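Local coordinates for chain length determinant protein (Shigella flexneri, PDB 4ZM5) that regulates the chain length of the lipopolysaccharide O antigen, probably as an oligomer standing on the periplasmic side of the inner membrane, at residues Ser54-Thr59 with Ala99-Gln104; Gln104-Val109 with His225-Val230; Ala21-Ala26 with Glu114-Asp119; Asp144-Gln149 with Glu171-Asp176. The protein carries 1 engineered substitution. All coordinates share one frame; numbering follows the deposited sequence.

Contact 1: residues Ser54-Thr59 with Ala99-Gln104. Engineered in segment 54-59: Pro57 (natural residue Ala).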
loop_
_atom_site.group_PDB
_atom_site.type_symbol
_atom_site.label_atom_id
_atom_site.label_comp_id
_atom_site.label_asym_id
_atom_site.label_seq_id
_atom_site.Cartn_x
_atom_site.Cartn_y
_atom_site.Cartn_z
ATOM N N SER B 54 -23.603 1.696 -14.298
ATOM C CA SER B 54 -23.674 1.138 -15.645
ATOM C C SER B 54 -24.665 -0.038 -15.749
ATOM O O SER B 54 -25.101 -0.353 -16.864
ATOM C CB SER B 54 -22.290 0.717 -16.127
ATOM O OG SER B 54 -21.830 -0.423 -15.425
ATOM N N ALA B 55 -25.046 -0.660 -14.608
ATOM C CA ALA B 55 -26.028 -1.744 -14.612
ATOM C C ALA B 55 -27.459 -1.201 -14.904
ATOM O O ALA B 55 -28.251 -1.859 -15.599
ATOM C CB ALA B 55 -25.990 -2.483 -13.282
ATOM N N LEU B 56 -27.761 0.009 -14.388
ATOM C CA LEU B 56 -29.060 0.690 -14.508
ATOM C C LEU B 56 -29.448 0.960 -15.984
ATOM O O LEU B 56 -30.548 0.553 -16.343
ATOM C CB LEU B 56 -29.123 2.008 -13.697
ATOM C CG LEU B 56 -28.773 2.072 -12.189
ATOM C CD1 LEU B 56 -29.603 3.092 -11.511
ATOM C CD2 LEU B 56 -28.854 0.720 -11.473
ATOM N N PRO B 57 -28.589 1.535 -16.877
ATOM C CA PRO B 57 -29.003 1.714 -18.276
ATOM C C PRO B 57 -29.516 0.423 -18.909
ATOM O O PRO B 57 -30.535 0.457 -19.589
ATOM C CB PRO B 57 -27.718 2.199 -18.954
ATOM C CG PRO B 57 -26.987 2.915 -17.896
ATOM C CD PRO B 57 -27.233 2.094 -16.671
ATOM N N GLU B 58 -28.854 -0.711 -18.626
ATOM C CA GLU B 58 -29.212 -2.042 -19.127
ATOM C C GLU B 58 -30.508 -2.574 -18.526
ATOM O O GLU B 58 -31.343 -3.096 -19.272
ATOM C CB GLU B 58 -28.087 -3.051 -18.853
ATOM C CG GLU B 58 -26.809 -2.777 -19.634
ATOM C CD GLU B 58 -26.820 -3.055 -21.127
ATOM O OE1 GLU B 58 -27.798 -3.643 -21.644
ATOM O OE2 GLU B 58 -25.809 -2.713 -21.776
ATOM N N THR B 59 -30.655 -2.489 -17.186
ATOM C CA THR B 59 -31.824 -2.978 -16.444
ATOM C C THR B 59 -33.088 -2.152 -16.781
ATOM O O THR B 59 -34.167 -2.720 -16.961
ATOM C CB THR B 59 -31.487 -2.960 -14.950
ATOM O OG1 THR B 59 -30.512 -3.960 -14.698
ATOM C CG2 THR B 59 -32.679 -3.167 -14.053
ATOM N N ALA B 99 -32.031 11.870 -9.499
ATOM C CA ALA B 99 -31.500 11.984 -8.138
ATOM C C ALA B 99 -31.710 10.686 -7.351
ATOM O O ALA B 99 -30.797 10.255 -6.645
ATOM C CB ALA B 99 -32.140 13.152 -7.419
ATOM N N GLN B 100 -32.884 10.029 -7.524
ATOM C CA GLN B 100 -33.216 8.765 -6.857
ATOM C C GLN B 100 -32.264 7.663 -7.309
ATOM O O GLN B 100 -31.714 6.961 -6.459
ATOM C CB GLN B 100 -34.684 8.355 -7.109
ATOM C CG GLN B 100 -35.698 9.105 -6.249
ATOM C CD GLN B 100 -37.127 8.731 -6.589
ATOM O OE1 GLN B 100 -37.614 7.642 -6.246
ATOM N NE2 GLN B 100 -37.842 9.635 -7.251
ATOM N N TYR B 101 -32.035 7.538 -8.631
ATOM C CA TYR B 101 -31.143 6.528 -9.190
ATOM C C TYR B 101 -29.689 6.768 -8.742
ATOM O O TYR B 101 -28.972 5.803 -8.492
ATOM C CB TYR B 101 -31.260 6.460 -10.729
ATOM C CG TYR B 101 -32.520 5.769 -11.238
ATOM C CD1 TYR B 101 -32.875 4.499 -10.787
ATOM C CD2 TYR B 101 -33.340 6.377 -12.199
ATOM C CE1 TYR B 101 -34.036 3.863 -11.249
ATOM C CE2 TYR B 101 -34.496 5.746 -12.675
ATOM C CZ TYR B 101 -34.841 4.491 -12.197
ATOM O OH TYR B 101 -35.993 3.890 -12.660
ATOM N N ILE B 102 -29.276 8.033 -8.588
ATOM C CA ILE B 102 -27.933 8.375 -8.108
ATOM C C ILE B 102 -27.809 7.952 -6.631
ATOM O O ILE B 102 -26.775 7.402 -6.255
ATOM C CB ILE B 102 -27.597 9.882 -8.332
ATOM C CG1 ILE B 102 -27.457 10.187 -9.844
ATOM C CG2 ILE B 102 -26.320 10.300 -7.572
ATOM C CD1 ILE B 102 -27.335 11.684 -10.222
ATOM N N GLN B 103 -28.874 8.175 -5.817
ATOM C CA GLN B 103 -28.926 7.808 -4.391
ATOM C C GLN B 103 -28.905 6.285 -4.199
ATOM O O GLN B 103 -28.236 5.783 -3.292
ATOM C CB GLN B 103 -30.173 8.405 -3.708
ATOM C CG GLN B 103 -30.127 8.384 -2.167
ATOM C CD GLN B 103 -28.870 9.024 -1.605
ATOM O OE1 GLN B 103 -28.557 10.196 -1.877
ATOM N NE2 GLN B 103 -28.102 8.250 -0.842
ATOM N N GLN B 104 -29.650 5.573 -5.050
ATOM C CA GLN B 104 -29.760 4.118 -5.092
ATOM C C GLN B 104 -28.369 3.487 -5.284
ATOM O O GLN B 104 -27.998 2.570 -4.550
ATOM C CB GLN B 104 -30.705 3.740 -6.249
ATOM C CG GLN B 104 -31.232 2.329 -6.222
ATOM C CD GLN B 104 -32.109 2.048 -7.421
ATOM O OE1 GLN B 104 -31.684 1.372 -8.366
ATOM N NE2 GLN B 104 -33.351 2.554 -7.414
#
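Leu56 reaches across from the short helix 55-61 to Tyr101 and Gln104 on the long helix 91-159, and one methyl group does the touching. From its backbone the CB already points at the partner helix. CG is set beside the backbone N (chi1 -53°), and the turn about the CB-CG bond (chi2 -147°) is what brings CD1 to Tyr101. Leu56 CD1 lies 3.6 Å from Tyr101 CD1 and 3.8 Å from Tyr101 CB, meeting the ring obliquely near the root of the side chain. Leu56 CD1 also comes within 4.1 Å of Gln104 OE1, a loose approach at the exposed margin, and it packs on Val105. Helix 55-61 follows helix 38-53 and leads into strand 68-73 of the antiparallel sheet; with helix 91-159 these elements build the alpha/beta base domain of a Wzz-type polysaccharide co-polymerase. Leu69 of that strand touches both Leu56 and Tyr101, and a branched aliphatic chain suits a place between a ring and a strand. Tyrosine serves two ends here: its CB and ring carbons are apolar, while OH is hydrogen-bonded to Glu67. Pro57, an engineered residue, packs on Leu69 and Ile71.

Contact 2: residues Gln104-Val109 with His225-Val230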
loop_
_atom_site.group_PDB
_atom_site.type_symbol
_atom_site.label_atom_id
_atom_site.label_comp_id
_atom_site.label_asym_id
_atom_site.label_seq_id
_atom_site.Cartn_x
_atom_site.Cartn_y
_atom_site.Cartn_z
ATOM N N GLN B 104 -29.650 5.573 -5.050
ATOM C CA GLN B 104 -29.760 4.118 -5.092
ATOM C C GLN B 104 -28.369 3.487 -5.284
ATOM O O GLN B 104 -27.998 2.570 -4.550
ATOM C CB GLN B 104 -30.705 3.740 -6.249
ATOM C CG GLN B 104 -31.232 2.329 -6.222
ATOM C CD GLN B 104 -32.109 2.048 -7.421
ATOM O OE1 GLN B 104 -31.684 1.372 -8.366
ATOM N NE2 GLN B 104 -33.351 2.554 -7.414
ATOM N N VAL B 105 -27.603 4.010 -6.272
ATOM C CA VAL B 105 -26.238 3.589 -6.617
ATOM C C VAL B 105 -25.312 3.953 -5.444
ATOM O O VAL B 105 -24.533 3.111 -5.014
ATOM C CB VAL B 105 -25.762 4.197 -7.978
ATOM C CG1 VAL B 105 -24.292 3.907 -8.249
ATOM C CG2 VAL B 105 -26.617 3.682 -9.134
ATOM N N ASP B 106 -25.449 5.179 -4.906
ATOM C CA ASP B 106 -24.670 5.686 -3.781
ATOM C C ASP B 106 -24.783 4.730 -2.562
ATOM O O ASP B 106 -23.767 4.423 -1.938
ATOM C CB ASP B 106 -25.105 7.125 -3.432
ATOM C CG ASP B 106 -24.391 7.738 -2.247
ATOM O OD1 ASP B 106 -23.249 8.222 -2.429
ATOM O OD2 ASP B 106 -24.954 7.695 -1.129
ATOM N N ASP B 107 -25.993 4.203 -2.292
ATOM C CA ASP B 107 -26.244 3.266 -1.198
ATOM C C ASP B 107 -25.568 1.913 -1.447
ATOM O O ASP B 107 -24.941 1.377 -0.528
ATOM C CB ASP B 107 -27.757 3.064 -0.964
ATOM C CG ASP B 107 -28.505 4.303 -0.511
ATOM O OD1 ASP B 107 -27.866 5.200 0.101
ATOM O OD2 ASP B 107 -29.733 4.382 -0.769
ATOM N N LYS B 108 -25.688 1.368 -2.675
ATOM C CA LYS B 108 -25.086 0.089 -3.048
ATOM C C LYS B 108 -23.555 0.161 -2.939
ATOM O O LYS B 108 -22.938 -0.775 -2.418
ATOM C CB LYS B 108 -25.514 -0.322 -4.475
ATOM C CG LYS B 108 -24.990 -1.695 -4.903
ATOM C CD LYS B 108 -25.598 -2.199 -6.205
ATOM C CE LYS B 108 -25.025 -3.536 -6.641
ATOM N NZ LYS B 108 -25.219 -4.629 -5.636
ATOM N N VAL B 109 -22.961 1.288 -3.385
ATOM C CA VAL B 109 -21.517 1.537 -3.389
ATOM C C VAL B 109 -21.018 1.684 -1.959
ATOM O O VAL B 109 -19.979 1.108 -1.632
ATOM C CB VAL B 109 -21.144 2.738 -4.302
ATOM C CG1 VAL B 109 -19.664 3.120 -4.200
ATOM C CG2 VAL B 109 -21.493 2.409 -5.738
ATOM N N HIS B 225 -17.016 9.326 0.458
ATOM C CA HIS B 225 -17.706 9.811 -0.737
ATOM C C HIS B 225 -17.104 9.101 -1.948
ATOM O O HIS B 225 -15.893 9.027 -2.058
ATOM C CB HIS B 225 -17.553 11.357 -0.841
ATOM C CG HIS B 225 -17.895 12.104 0.428
ATOM N ND1 HIS B 225 -19.144 12.678 0.617
ATOM C CD2 HIS B 225 -17.147 12.320 1.540
ATOM C CE1 HIS B 225 -19.115 13.214 1.830
ATOM N NE2 HIS B 225 -17.932 13.033 2.419
ATOM N N ALA B 226 -17.922 8.502 -2.798
ATOM C CA ALA B 226 -17.402 7.800 -3.985
ATOM C C ALA B 226 -17.402 8.737 -5.224
ATOM O O ALA B 226 -16.856 8.400 -6.272
ATOM C CB ALA B 226 -18.207 6.535 -4.247
ATOM N N TYR B 227 -17.981 9.929 -5.070
ATOM C CA TYR B 227 -18.054 10.924 -6.125
ATOM C C TYR B 227 -18.202 12.328 -5.546
ATOM O O TYR B 227 -18.326 12.504 -4.333
ATOM C CB TYR B 227 -19.216 10.617 -7.104
ATOM C CG TYR B 227 -20.590 10.732 -6.476
ATOM C CD1 TYR B 227 -21.114 9.696 -5.707
ATOM C CD2 TYR B 227 -21.366 11.875 -6.649
ATOM C CE1 TYR B 227 -22.365 9.804 -5.109
ATOM C CE2 TYR B 227 -22.622 11.990 -6.066
ATOM C CZ TYR B 227 -23.121 10.945 -5.299
ATOM O OH TYR B 227 -24.357 11.037 -4.710
ATOM N N ARG B 228 -18.179 13.315 -6.441
ATOM C CA ARG B 228 -18.333 14.732 -6.183
ATOM C C ARG B 228 -19.177 15.276 -7.312
ATOM O O ARG B 228 -18.946 14.913 -8.471
ATOM C CB ARG B 228 -16.955 15.411 -6.118
ATOM C CG ARG B 228 -17.016 16.917 -6.072
ATOM C CD ARG B 228 -15.655 17.555 -5.966
ATOM N NE ARG B 228 -14.939 17.665 -7.237
ATOM C CZ ARG B 228 -15.168 18.585 -8.174
ATOM N NH1 ARG B 228 -16.169 19.453 -8.037
ATOM N NH2 ARG B 228 -14.408 18.639 -9.253
ATOM N N TYR B 229 -20.181 16.101 -6.996
ATOM C CA TYR B 229 -20.998 16.681 -8.044
ATOM C C TYR B 229 -20.299 17.859 -8.656
ATOM O O TYR B 229 -19.749 18.700 -7.947
ATOM C CB TYR B 229 -22.368 17.152 -7.531
ATOM C CG TYR B 229 -23.432 16.093 -7.357
ATOM C CD1 TYR B 229 -24.045 15.501 -8.461
ATOM C CD2 TYR B 229 -23.931 15.783 -6.093
ATOM C CE1 TYR B 229 -25.074 14.569 -8.304
ATOM C CE2 TYR B 229 -24.954 14.851 -5.924
ATOM C CZ TYR B 229 -25.527 14.255 -7.031
ATOM O OH TYR B 229 -26.548 13.368 -6.842
ATOM N N VAL B 230 -20.337 17.920 -9.973
ATOM C CA VAL B 230 -19.887 19.055 -10.748
ATOM C C VAL B 230 -21.167 19.876 -10.955
ATOM O O VAL B 230 -21.162 21.104 -10.805
ATOM C CB VAL B 230 -19.179 18.632 -12.062
ATOM C CG1 VAL B 230 -18.991 19.821 -12.990
ATOM C CG2 VAL B 230 -17.844 17.976 -11.784
#
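Asp106 and Tyr227 meet with the carboxylate at the edge of the ring: Asp106 OD1 lies near the ring plane, 3.2 Å from Tyr227 CE1. The carboxylate and ring planes are nearly perpendicular, 89° apart. OD1 is the nearer oxygen to the ring rim, whose C-H groups carry slight positive charge. No hydrogen bond joins the pair, since the phenol is farther off, with Tyr227 OH 3.8 Å from Asp106 OD1. Asp106 gets there because its CG lies opposite the backbone N (chi1 178°); its other oxygen, OD2, takes a weak hydrogen bond from Gln103 on the same helix. The segment 225-230 is the chain's return to the base domain, where strand 228-229 joins the edge of the antiparallel sheet beside strand 6-13, through backbone bonds such as that of Arg228 with Thr13. Just before that strand, Ala226 turns its CB toward the helix and touches Val109, with CB 3.7 Å from Val109 CG1. A methyl is enough where backbones come this near, and Val109 also packs on Ala52 of helix 38-53. Tyr227 has further neighbours: its ring meets that of Phe49, and its CE2 rests 3.7 Å above one face of the Tyr229 ring, toward the rim.

Contact 3: residues Ala21-Ala26 with Glu114-Asp119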
loop_
_atom_site.group_PDB
_atom_site.type_symbol
_atom_site.label_atom_id
_atom_site.label_comp_id
_atom_site.label_asym_id
_atom_site.label_seq_id
_atom_site.Cartn_x
_atom_site.Cartn_y
_atom_site.Cartn_z
ATOM N N ALA B 21 -9.932 11.678 2.533
ATOM C CA ALA B 21 -8.935 11.677 3.609
ATOM C C ALA B 21 -9.058 10.468 4.588
ATOM O O ALA B 21 -8.044 9.821 4.864
ATOM C CB ALA B 21 -9.010 12.977 4.374
ATOM N N GLY B 22 -10.287 10.161 5.031
ATOM C CA GLY B 22 -10.616 9.056 5.931
ATOM C C GLY B 22 -10.338 7.676 5.360
ATOM O O GLY B 22 -9.713 6.850 6.026
ATOM N N TYR B 23 -10.809 7.413 4.121
ATOM C CA TYR B 23 -10.576 6.144 3.426
ATOM C C TYR B 23 -9.084 5.988 3.130
ATOM O O TYR B 23 -8.540 4.903 3.299
ATOM C CB TYR B 23 -11.400 6.054 2.108
ATOM C CG TYR B 23 -11.578 4.640 1.590
ATOM C CD1 TYR B 23 -12.437 3.745 2.226
ATOM C CD2 TYR B 23 -10.884 4.193 0.468
ATOM C CE1 TYR B 23 -12.579 2.432 1.784
ATOM C CE2 TYR B 23 -11.039 2.883 -0.006
ATOM C CZ TYR B 23 -11.895 2.006 0.657
ATOM O OH TYR B 23 -12.064 0.696 0.251
ATOM N N ASN B 24 -8.417 7.093 2.717
ATOM C CA ASN B 24 -6.985 7.080 2.429
ATOM C C ASN B 24 -6.202 6.822 3.701
ATOM O O ASN B 24 -5.217 6.081 3.661
ATOM C CB ASN B 24 -6.521 8.368 1.743
ATOM C CG ASN B 24 -5.032 8.418 1.505
ATOM O OD1 ASN B 24 -4.476 7.734 0.652
ATOM N ND2 ASN B 24 -4.341 9.136 2.346
ATOM N N ASN B 25 -6.631 7.406 4.826
ATOM C CA ASN B 25 -5.942 7.170 6.098
ATOM C C ASN B 25 -6.095 5.700 6.512
ATOM O O ASN B 25 -5.110 5.087 6.917
ATOM C CB ASN B 25 -6.426 8.110 7.209
ATOM C CG ASN B 25 -5.791 7.805 8.529
ATOM O OD1 ASN B 25 -4.565 7.830 8.672
ATOM N ND2 ASN B 25 -6.606 7.393 9.489
ATOM N N ALA B 26 -7.310 5.135 6.367
ATOM C CA ALA B 26 -7.578 3.738 6.677
ATOM C C ALA B 26 -6.696 2.835 5.827
ATOM O O ALA B 26 -6.067 1.940 6.380
ATOM C CB ALA B 26 -9.043 3.424 6.441
ATOM N N GLU B 114 -18.037 -0.862 2.476
ATOM C CA GLU B 114 -18.038 -1.376 3.844
ATOM C C GLU B 114 -17.444 -2.780 3.851
ATOM O O GLU B 114 -16.582 -3.069 4.682
ATOM C CB GLU B 114 -19.458 -1.360 4.423
ATOM C CG GLU B 114 -19.512 -1.524 5.931
ATOM C CD GLU B 114 -20.891 -1.614 6.558
ATOM O OE1 GLU B 114 -21.897 -1.658 5.809
ATOM O OE2 GLU B 114 -20.956 -1.658 7.811
ATOM N N LYS B 115 -17.858 -3.630 2.882
ATOM C CA LYS B 115 -17.362 -5.000 2.709
ATOM C C LYS B 115 -15.897 -4.976 2.287
ATOM O O LYS B 115 -15.108 -5.753 2.804
ATOM C CB LYS B 115 -18.217 -5.769 1.684
ATOM C CG LYS B 115 -17.884 -7.262 1.566
ATOM C CD LYS B 115 -17.718 -7.653 0.095
ATOM C CE LYS B 115 -17.231 -9.064 -0.109
ATOM N NZ LYS B 115 -16.604 -9.238 -1.452
ATOM N N ASP B 116 -15.534 -4.051 1.386
ATOM C CA ASP B 116 -14.171 -3.862 0.874
ATOM C C ASP B 116 -13.208 -3.519 2.024
ATOM O O ASP B 116 -12.138 -4.130 2.128
ATOM C CB ASP B 116 -14.159 -2.753 -0.210
ATOM C CG ASP B 116 -12.897 -2.679 -1.039
ATOM O OD1 ASP B 116 -12.600 -3.665 -1.766
ATOM O OD2 ASP B 116 -12.240 -1.614 -1.021
ATOM N N LEU B 117 -13.618 -2.570 2.903
ATOM C CA LEU B 117 -12.812 -2.151 4.043
ATOM C C LEU B 117 -12.540 -3.339 4.976
ATOM O O LEU B 117 -11.379 -3.539 5.348
ATOM C CB LEU B 117 -13.457 -0.986 4.813
ATOM C CG LEU B 117 -12.712 -0.538 6.077
ATOM C CD1 LEU B 117 -11.409 0.145 5.729
ATOM C CD2 LEU B 117 -13.566 0.352 6.934
ATOM N N LYS B 118 -13.574 -4.154 5.295
ATOM C CA LYS B 118 -13.362 -5.287 6.195
ATOM C C LYS B 118 -12.489 -6.388 5.536
ATOM O O LYS B 118 -11.661 -6.991 6.224
ATOM C CB LYS B 118 -14.681 -5.840 6.784
ATOM C CG LYS B 118 -15.705 -6.459 5.836
ATOM C CD LYS B 118 -17.114 -6.544 6.478
ATOM C CE LYS B 118 -17.353 -7.728 7.386
ATOM N NZ LYS B 118 -18.763 -7.758 7.868
ATOM N N ASP B 119 -12.595 -6.560 4.210
ATOM C CA ASP B 119 -11.789 -7.527 3.471
ATOM C C ASP B 119 -10.315 -7.129 3.485
ATOM O O ASP B 119 -9.439 -7.991 3.621
ATOM C CB ASP B 119 -12.287 -7.645 2.016
ATOM C CG ASP B 119 -13.605 -8.358 1.792
ATOM O OD1 ASP B 119 -14.073 -9.056 2.726
ATOM O OD2 ASP B 119 -14.156 -8.245 0.665
#
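Asp116 OD2 and Tyr23 OH stand 2.6 Å apart, the shortest polar approach between the two segments, but the geometry is too poor for a hydrogen bond to be claimed. Ring and carboxylate are nearly coplanar, 17° apart, with OD2 lying at the hydroxyl edge of the ring and close to its plane. Although the CB of Tyr23 does not aim at helix 91-159, CG opposite the backbone N (chi1 -161°) swings the long ring across. Tyrosine suits this place because the gap is wide: the axes of helices 21-26 and 114-119 come no closer than 12.1 Å, with their directions 24° from parallel. The other oxygen of Asp116, OD1, has a long, weak ion pair with Arg48, which may slightly favour the charged form of the acid. One turn beyond Tyr23 the contact becomes apolar. Ala26 points its CB toward Leu117, whose CD1 lies 4.1 Å from Ala26 CB; the small residue leaves room for the branched one, which also packs on Met27 and Ile30. Toward the second subunit, Lys115 NZ is shared by two carboxylates, Asp119 OD2 at 3.4 Å and Asp16 of that subunit. Helix 17-31 packs on helix 91-159 and, through Tyr23 on Leu41, on helix 38-53, while the loop residues Leu217, Phe219 and Ile224 fill in around Ala26, Leu117 and Tyr23, and Asn25 bonds to Lys126 of the third subunit.

Contact 4: residues Asp144-Gln149 with Glu171-Asp176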
loop_
_atom_site.group_PDB
_atom_site.type_symbol
_atom_site.label_atom_id
_atom_site.label_comp_id
_atom_site.label_asym_id
_atom_site.label_seq_id
_atom_site.Cartn_x
_atom_site.Cartn_y
_atom_site.Cartn_z
ATOM N N ASP B 144 17.825 -18.940 21.790
ATOM C CA ASP B 144 18.100 -20.362 22.001
ATOM C C ASP B 144 19.528 -20.717 21.661
ATOM O O ASP B 144 20.139 -21.452 22.432
ATOM C CB ASP B 144 17.132 -21.250 21.205
ATOM C CG ASP B 144 15.739 -21.303 21.797
ATOM O OD1 ASP B 144 15.518 -20.678 22.876
ATOM O OD2 ASP B 144 14.864 -21.960 21.188
ATOM N N LEU B 145 20.078 -20.186 20.543
ATOM C CA LEU B 145 21.478 -20.417 20.152
ATOM C C LEU B 145 22.419 -19.898 21.245
ATOM O O LEU B 145 23.271 -20.659 21.705
ATOM C CB LEU B 145 21.783 -19.768 18.795
ATOM C CG LEU B 145 23.251 -19.671 18.378
ATOM C CD1 LEU B 145 23.842 -21.043 18.089
ATOM C CD2 LEU B 145 23.417 -18.769 17.197
ATOM N N ARG B 146 22.195 -18.665 21.724
ATOM C CA ARG B 146 23.001 -18.040 22.765
ATOM C C ARG B 146 22.977 -18.848 24.054
ATOM O O ARG B 146 24.046 -19.040 24.628
ATOM C CB ARG B 146 22.588 -16.584 23.015
ATOM C CG ARG B 146 23.647 -15.749 23.775
ATOM C CD ARG B 146 25.075 -16.089 23.352
ATOM N NE ARG B 146 26.022 -15.024 23.645
ATOM C CZ ARG B 146 27.183 -14.862 23.022
ATOM N NH1 ARG B 146 27.561 -15.711 22.075
ATOM N NH2 ARG B 146 27.975 -13.846 23.336
ATOM N N ILE B 147 21.799 -19.378 24.476
ATOM C CA ILE B 147 21.703 -20.215 25.681
ATOM C C ILE B 147 22.519 -21.511 25.490
ATOM O O ILE B 147 23.265 -21.860 26.405
ATOM C CB ILE B 147 20.248 -20.499 26.142
ATOM C CG1 ILE B 147 19.437 -19.183 26.368
ATOM C CG2 ILE B 147 20.204 -21.417 27.402
ATOM C CD1 ILE B 147 20.035 -18.110 27.408
ATOM N N ARG B 148 22.443 -22.172 24.299
ATOM C CA ARG B 148 23.234 -23.369 23.997
ATOM C C ARG B 148 24.737 -23.058 24.102
ATOM O O ARG B 148 25.479 -23.826 24.729
ATOM C CB ARG B 148 22.881 -23.923 22.598
ATOM C CG ARG B 148 21.599 -24.755 22.584
ATOM C CD ARG B 148 21.364 -25.532 21.283
ATOM N NE ARG B 148 21.533 -24.740 20.051
ATOM C CZ ARG B 148 20.560 -24.067 19.437
ATOM N NH1 ARG B 148 19.325 -24.066 19.932
ATOM N NH2 ARG B 148 20.816 -23.375 18.338
ATOM N N GLN B 149 25.161 -21.894 23.547
ATOM C CA GLN B 149 26.553 -21.413 23.591
ATOM C C GLN B 149 27.030 -21.194 25.031
ATOM O O GLN B 149 28.148 -21.580 25.349
ATOM C CB GLN B 149 26.706 -20.111 22.781
ATOM C CG GLN B 149 26.469 -20.329 21.295
ATOM C CD GLN B 149 26.699 -19.087 20.452
ATOM O OE1 GLN B 149 26.248 -17.997 20.756
ATOM N NE2 GLN B 149 27.391 -19.238 19.342
ATOM N N GLU B 171 34.561 -6.123 24.755
ATOM C CA GLU B 171 33.575 -5.598 23.803
ATOM C C GLU B 171 32.368 -6.564 23.731
ATOM O O GLU B 171 31.237 -6.201 24.091
ATOM C CB GLU B 171 34.203 -5.411 22.402
ATOM C CG GLU B 171 35.037 -4.152 22.248
ATOM C CD GLU B 171 35.034 -3.564 20.849
ATOM O OE1 GLU B 171 35.680 -4.151 19.950
ATOM O OE2 GLU B 171 34.386 -2.508 20.655
ATOM N N ASP B 172 32.645 -7.811 23.316
ATOM C CA ASP B 172 31.667 -8.878 23.166
ATOM C C ASP B 172 32.307 -10.250 23.421
ATOM O O ASP B 172 33.522 -10.427 23.261
ATOM C CB ASP B 172 31.041 -8.840 21.754
ATOM C CG ASP B 172 32.029 -9.112 20.634
ATOM O OD1 ASP B 172 32.083 -10.272 20.155
ATOM O OD2 ASP B 172 32.763 -8.172 20.248
ATOM N N VAL B 173 31.492 -11.217 23.804
ATOM C CA VAL B 173 32.000 -12.559 23.998
ATOM C C VAL B 173 31.479 -13.448 22.864
ATOM O O VAL B 173 30.406 -13.233 22.299
ATOM C CB VAL B 173 31.725 -13.145 25.402
ATOM C CG1 VAL B 173 32.746 -12.632 26.410
ATOM C CG2 VAL B 173 30.304 -12.844 25.867
ATOM N N THR B 174 32.316 -14.384 22.478
ATOM C CA THR B 174 32.085 -15.385 21.441
ATOM C C THR B 174 31.956 -16.721 22.118
ATOM O O THR B 174 32.180 -16.814 23.330
ATOM C CB THR B 174 33.261 -15.406 20.453
ATOM O OG1 THR B 174 34.433 -15.955 21.113
ATOM C CG2 THR B 174 33.520 -14.038 19.804
ATOM N N GLN B 175 31.694 -17.772 21.338
ATOM C CA GLN B 175 31.607 -19.123 21.837
ATOM C C GLN B 175 32.884 -19.517 22.592
ATOM O O GLN B 175 32.805 -20.172 23.644
ATOM C CB GLN B 175 31.333 -20.101 20.689
ATOM C CG GLN B 175 31.346 -21.567 21.089
ATOM C CD GLN B 175 30.221 -21.976 22.003
ATOM O OE1 GLN B 175 29.225 -22.519 21.549
ATOM N NE2 GLN B 175 30.365 -21.756 23.315
ATOM N N ASP B 176 34.049 -19.067 22.076
ATOM C CA ASP B 176 35.353 -19.375 22.649
ATOM C C ASP B 176 35.728 -18.486 23.840
ATOM O O ASP B 176 36.549 -18.909 24.641
ATOM C CB ASP B 176 36.434 -19.267 21.557
ATOM C CG ASP B 176 36.155 -20.117 20.325
ATOM O OD1 ASP B 176 35.857 -21.313 20.487
ATOM O OD2 ASP B 176 36.204 -19.576 19.209
HETATM O O HOH W 1 28.832 -21.858 18.801
#
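Arg146 and Gln149 lie on the far part of helix 91-159, the long extended helix characteristic of Wzz-type polysaccharide co-polymerases, and hold the loop that packs back on it. Two hydrogen bonds to main-chain oxygens tie the pieces. Arg146 NH2 donates to Val173 O over 2.7 Å, almost straight at 167°; the oxygen lies in the guanidinium plane, although the donor stands above the plane of the carbonyl. In the reverse direction Gln175 NE2 donates to Gln149 O at 3.0 Å. A third bond lies within the helix, from Arg146 NH1 to Gln149 OE1 at 2.9 Å, so both terminal nitrogens donate, each to an acceptor in the guanidinium plane, which fixes the rotation of the group. Ionic pairing runs between subunits: Arg146 NE meets Asp176 of the third subunit, while Asp176 of this chain pairs with Arg146 and Arg196 of the second. Arginine suits a place that needs several N-H groups fanned out in one plane. In van der Waals contact, Val173 CG2 lies 3.6 Å from Arg146 NH2, and Gln149 CG 3.5 Å from Gln175 OE1. The amides of Gln149 and Gln175, their planes 76° apart, are bridged by a water that accepts from Gln149 NE2 at 3.0 Å and donates to Gln175 OE1 at 2.9 Å.

Overall arrangement
All four contacts use helix 91-159, sampling it from the base domain to its far part. Contacts 1 and 2 are neighbours, centres about 11 Å apart, sharing Gln104 and touching through Ile102 against Tyr227 and Tyr229. Contact 1 is at the surface and apolar; contact 2 is partly buried and mixes methyl packing with a carboxylate at a ring edge. Contact 3, about 15 Å beyond contact 2 between centres, is buried, close to the centre of the molecule, and pairs helix with helix. Contact 4 lies about 70 Å from contact 1 between centres. Buried too, it joins helix to loop, and it alone has hydrogen bonds across its segments, supplemented by salt bridges to both other subunits.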